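Long-range contact in prophenoloxidase b (Marsupenaeus japonicus, PDB 3WKY), which is a type 3 copper protein of the hemolymph, the precursor of a phenoloxidase that probably hydroxylates monophenols and oxidises o-diphenols: residues 356-364 against 392-400. Sequence-based numbering, arbitrary orientation.
Sequences IHNLGHDFL and VFFRWHKFI. With CUO (Cu2-o2 cluster), chain J.
Trp396 fits as a knob into a hole formed by His357, Gly360, His361 and Leu364, joining two antiparallel helices (155° between their directions) of the type 3 copper centre. With CG anti to the backbone N (chi1 -174°), the indole is carried across to helix 356-364, where its CZ2 lies 3.4 Å from Gly360 CA, close against the bare backbone of this glycine. Trp396 NE1 donates to His357 O at 3.2 Å, in the carbonyl plane and on a lone pair, though bent (146° at the hydrogen). That oxygen also accepts from His361 N, so two donors grip it. Leu364 crosses the indole with CD1, 4.0 Å from Trp396 CB, while its CD2 meets Val392 CG2 tip to tip. Replacing the indole by an alanine would probably open a gap against Gly360 and leave His357 O without its side-chain donor. The two histidine rings flank the indole differently: His357 lies nearly parallel to its five-membered ring but slid aside, whereas the indole edge meets the His361 face in an offset edge-to-face pair. Each ND1 is hydrogen-bonded to a backbone oxygen, His357 to Glu343 O and His361 to Met381 O, consistent with second-shell positioning. The opposite nitrogens, His357 NE2 and His361 NE2, each bind the copper CU2 of the Cu2-O2 cluster at 2.1 Å, and His397 NE2 completes the three-histidine site at 2.2 Å.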
# COMPACT_ATOMS: atom_id res chain seq x y z
N ILE A 356 17.28 -11.97 -21.38
CA ILE A 356 17.08 -11.42 -20.04
C ILE A 356 18.20 -10.53 -19.56
O ILE A 356 17.98 -9.39 -19.15
CB ILE A 356 16.88 -12.54 -18.99
CG1 ILE A 356 15.56 -13.27 -19.25
CG2 ILE A 356 16.91 -11.96 -17.57
CD1 ILE A 356 15.51 -14.67 -18.56
N HIS A 357 19.43 -11.04 -19.58
CA HIS A 357 20.51 -10.28 -18.97
C HIS A 357 20.82 -8.97 -19.71
O HIS A 357 21.00 -7.92 -19.07
CB HIS A 357 21.77 -11.14 -18.83
CG HIS A 357 23.02 -10.33 -18.85
ND1 HIS A 357 23.69 -10.03 -20.02
CD2 HIS A 357 23.70 -9.71 -17.85
CE1 HIS A 357 24.73 -9.26 -19.74
NE2 HIS A 357 24.77 -9.07 -18.44
N ASN A 358 20.88 -9.02 -21.04
CA ASN A 358 21.19 -7.80 -21.81
C ASN A 358 20.11 -6.74 -21.62
O ASN A 358 20.40 -5.56 -21.40
CB ASN A 358 21.36 -8.10 -23.31
CG ASN A 358 22.65 -8.86 -23.60
OD1 ASN A 358 23.61 -8.79 -22.83
ND2 ASN A 358 22.68 -9.58 -24.72
N LEU A 359 18.85 -7.16 -21.74
CA LEU A 359 17.77 -6.18 -21.64
C LEU A 359 17.69 -5.61 -20.24
O LEU A 359 17.37 -4.44 -20.06
CB LEU A 359 16.43 -6.77 -22.09
CG LEU A 359 16.24 -6.66 -23.61
CD1 LEU A 359 15.12 -7.57 -24.09
CD2 LEU A 359 15.95 -5.21 -24.00
N GLY A 360 18.02 -6.43 -19.25
CA GLY A 360 18.03 -5.97 -17.87
C GLY A 360 18.97 -4.80 -17.68
O GLY A 360 18.67 -3.87 -16.95
N HIS A 361 20.13 -4.83 -18.34
CA HIS A 361 21.03 -3.67 -18.31
C HIS A 361 20.35 -2.43 -18.84
O HIS A 361 20.49 -1.33 -18.28
CB HIS A 361 22.24 -3.92 -19.18
CG HIS A 361 23.36 -4.59 -18.46
ND1 HIS A 361 24.35 -3.89 -17.82
CD2 HIS A 361 23.63 -5.90 -18.26
CE1 HIS A 361 25.20 -4.73 -17.26
NE2 HIS A 361 24.77 -5.95 -17.51
N ASP A 362 19.63 -2.59 -19.94
CA ASP A 362 18.94 -1.47 -20.55
C ASP A 362 17.73 -0.98 -19.74
O ASP A 362 17.47 0.23 -19.69
CB ASP A 362 18.55 -1.81 -21.99
CG ASP A 362 19.75 -1.84 -22.93
OD1 ASP A 362 20.79 -1.23 -22.59
OD2 ASP A 362 19.65 -2.47 -24.00
N PHE A 363 16.98 -1.89 -19.13
CA PHE A 363 15.91 -1.47 -18.22
C PHE A 363 16.49 -0.64 -17.07
O PHE A 363 15.94 0.40 -16.72
CB PHE A 363 15.20 -2.68 -17.61
CG PHE A 363 14.10 -3.26 -18.46
CD1 PHE A 363 14.36 -3.76 -19.73
CD2 PHE A 363 12.81 -3.36 -17.95
CE1 PHE A 363 13.35 -4.33 -20.49
CE2 PHE A 363 11.79 -3.94 -18.70
CZ PHE A 363 12.06 -4.42 -19.97
N LEU A 364 17.58 -1.10 -16.47
CA LEU A 364 18.16 -0.37 -15.34
C LEU A 364 18.75 0.95 -15.84
O LEU A 364 18.60 2.00 -15.20
CB LEU A 364 19.21 -1.24 -14.61
CG LEU A 364 18.60 -2.41 -13.84
CD1 LEU A 364 19.67 -3.46 -13.46
CD2 LEU A 364 17.86 -1.94 -12.58
N VAL A 392 24.15 -1.19 -8.67
CA VAL A 392 23.12 -2.09 -9.17
C VAL A 392 23.68 -3.12 -10.15
O VAL A 392 23.06 -4.16 -10.38
CB VAL A 392 21.91 -1.35 -9.77
CG1 VAL A 392 22.15 -1.00 -11.26
CG2 VAL A 392 20.66 -2.20 -9.63
N PHE A 393 24.85 -2.85 -10.73
CA PHE A 393 25.51 -3.86 -11.56
C PHE A 393 25.63 -5.18 -10.79
O PHE A 393 25.37 -6.28 -11.33
CB PHE A 393 26.92 -3.41 -11.96
CG PHE A 393 27.66 -4.44 -12.77
CD1 PHE A 393 27.53 -4.48 -14.15
CD2 PHE A 393 28.47 -5.39 -12.14
CE1 PHE A 393 28.20 -5.45 -14.90
CE2 PHE A 393 29.15 -6.36 -12.87
CZ PHE A 393 29.01 -6.40 -14.26
N PHE A 394 26.04 -5.07 -9.54
CA PHE A 394 26.31 -6.27 -8.76
C PHE A 394 25.03 -6.89 -8.21
O PHE A 394 24.97 -8.10 -7.99
CB PHE A 394 27.36 -5.98 -7.69
CG PHE A 394 28.71 -5.71 -8.27
CD1 PHE A 394 29.60 -6.75 -8.50
CD2 PHE A 394 29.08 -4.41 -8.63
CE1 PHE A 394 30.86 -6.51 -9.08
CE2 PHE A 394 30.32 -4.16 -9.20
CZ PHE A 394 31.22 -5.21 -9.41
N ARG A 395 23.99 -6.09 -8.03
CA ARG A 395 22.70 -6.68 -7.68
C ARG A 395 22.14 -7.45 -8.88
O ARG A 395 21.57 -8.53 -8.72
CB ARG A 395 21.72 -5.59 -7.22
CG ARG A 395 22.18 -4.83 -5.95
CD ARG A 395 20.97 -4.20 -5.21
NE ARG A 395 20.01 -5.25 -4.84
CZ ARG A 395 18.72 -5.06 -4.63
NH1 ARG A 395 18.18 -3.85 -4.75
NH2 ARG A 395 17.95 -6.10 -4.30
N TRP A 396 22.30 -6.89 -10.08
CA TRP A 396 21.85 -7.56 -11.29
C TRP A 396 22.66 -8.84 -11.51
O TRP A 396 22.11 -9.90 -11.81
CB TRP A 396 21.96 -6.62 -12.49
CG TRP A 396 21.37 -7.20 -13.75
CD1 TRP A 396 22.03 -7.47 -14.92
CD2 TRP A 396 20.00 -7.60 -13.96
NE1 TRP A 396 21.16 -8.00 -15.85
CE2 TRP A 396 19.91 -8.09 -15.28
CE3 TRP A 396 18.84 -7.57 -13.16
CZ2 TRP A 396 18.71 -8.59 -15.83
CZ3 TRP A 396 17.63 -8.05 -13.71
CH2 TRP A 396 17.58 -8.54 -15.03
N HIS A 397 23.96 -8.75 -11.32
CA HIS A 397 24.79 -9.94 -11.52
C HIS A 397 24.71 -10.98 -10.42
O HIS A 397 25.00 -12.15 -10.66
CB HIS A 397 26.23 -9.59 -11.90
CG HIS A 397 26.35 -9.40 -13.37
ND1 HIS A 397 26.45 -10.46 -14.24
CD2 HIS A 397 26.20 -8.29 -14.13
CE1 HIS A 397 26.43 -10.01 -15.48
NE2 HIS A 397 26.28 -8.70 -15.44
N LYS A 398 24.32 -10.56 -9.22
CA LYS A 398 24.01 -11.55 -8.20
C LYS A 398 22.75 -12.33 -8.62
O LYS A 398 22.68 -13.54 -8.44
CB LYS A 398 23.85 -10.92 -6.81
CG LYS A 398 23.57 -11.94 -5.70
CD LYS A 398 24.81 -12.83 -5.41
CE LYS A 398 24.46 -13.87 -4.36
NZ LYS A 398 25.69 -14.57 -3.84
N PHE A 399 21.75 -11.64 -9.18
CA PHE A 399 20.59 -12.35 -9.72
C PHE A 399 21.02 -13.34 -10.81
O PHE A 399 20.62 -14.51 -10.81
CB PHE A 399 19.55 -11.38 -10.30
CG PHE A 399 18.66 -11.99 -11.35
CD1 PHE A 399 17.77 -13.01 -11.02
CD2 PHE A 399 18.71 -11.55 -12.67
CE1 PHE A 399 16.95 -13.60 -12.00
CE2 PHE A 399 17.90 -12.12 -13.64
CZ PHE A 399 17.02 -13.14 -13.31
N ILE A 400 21.84 -12.86 -11.74
CA ILE A 400 22.33 -13.70 -12.82
C ILE A 400 23.12 -14.89 -12.26
O ILE A 400 22.91 -16.04 -12.69
CB ILE A 400 23.18 -12.87 -13.82
CG1 ILE A 400 22.28 -11.85 -14.55
CG2 ILE A 400 23.85 -13.79 -14.84
CD1 ILE A 400 21.14 -12.50 -15.36
CU1 CUO J . 29.45 -8.11 -18.08
CU2 CUO J . 25.96 -7.67 -17.33
O1 CUO J . 27.50 -8.11 -18.50
O2 CUO J . 27.79 -6.61 -17.85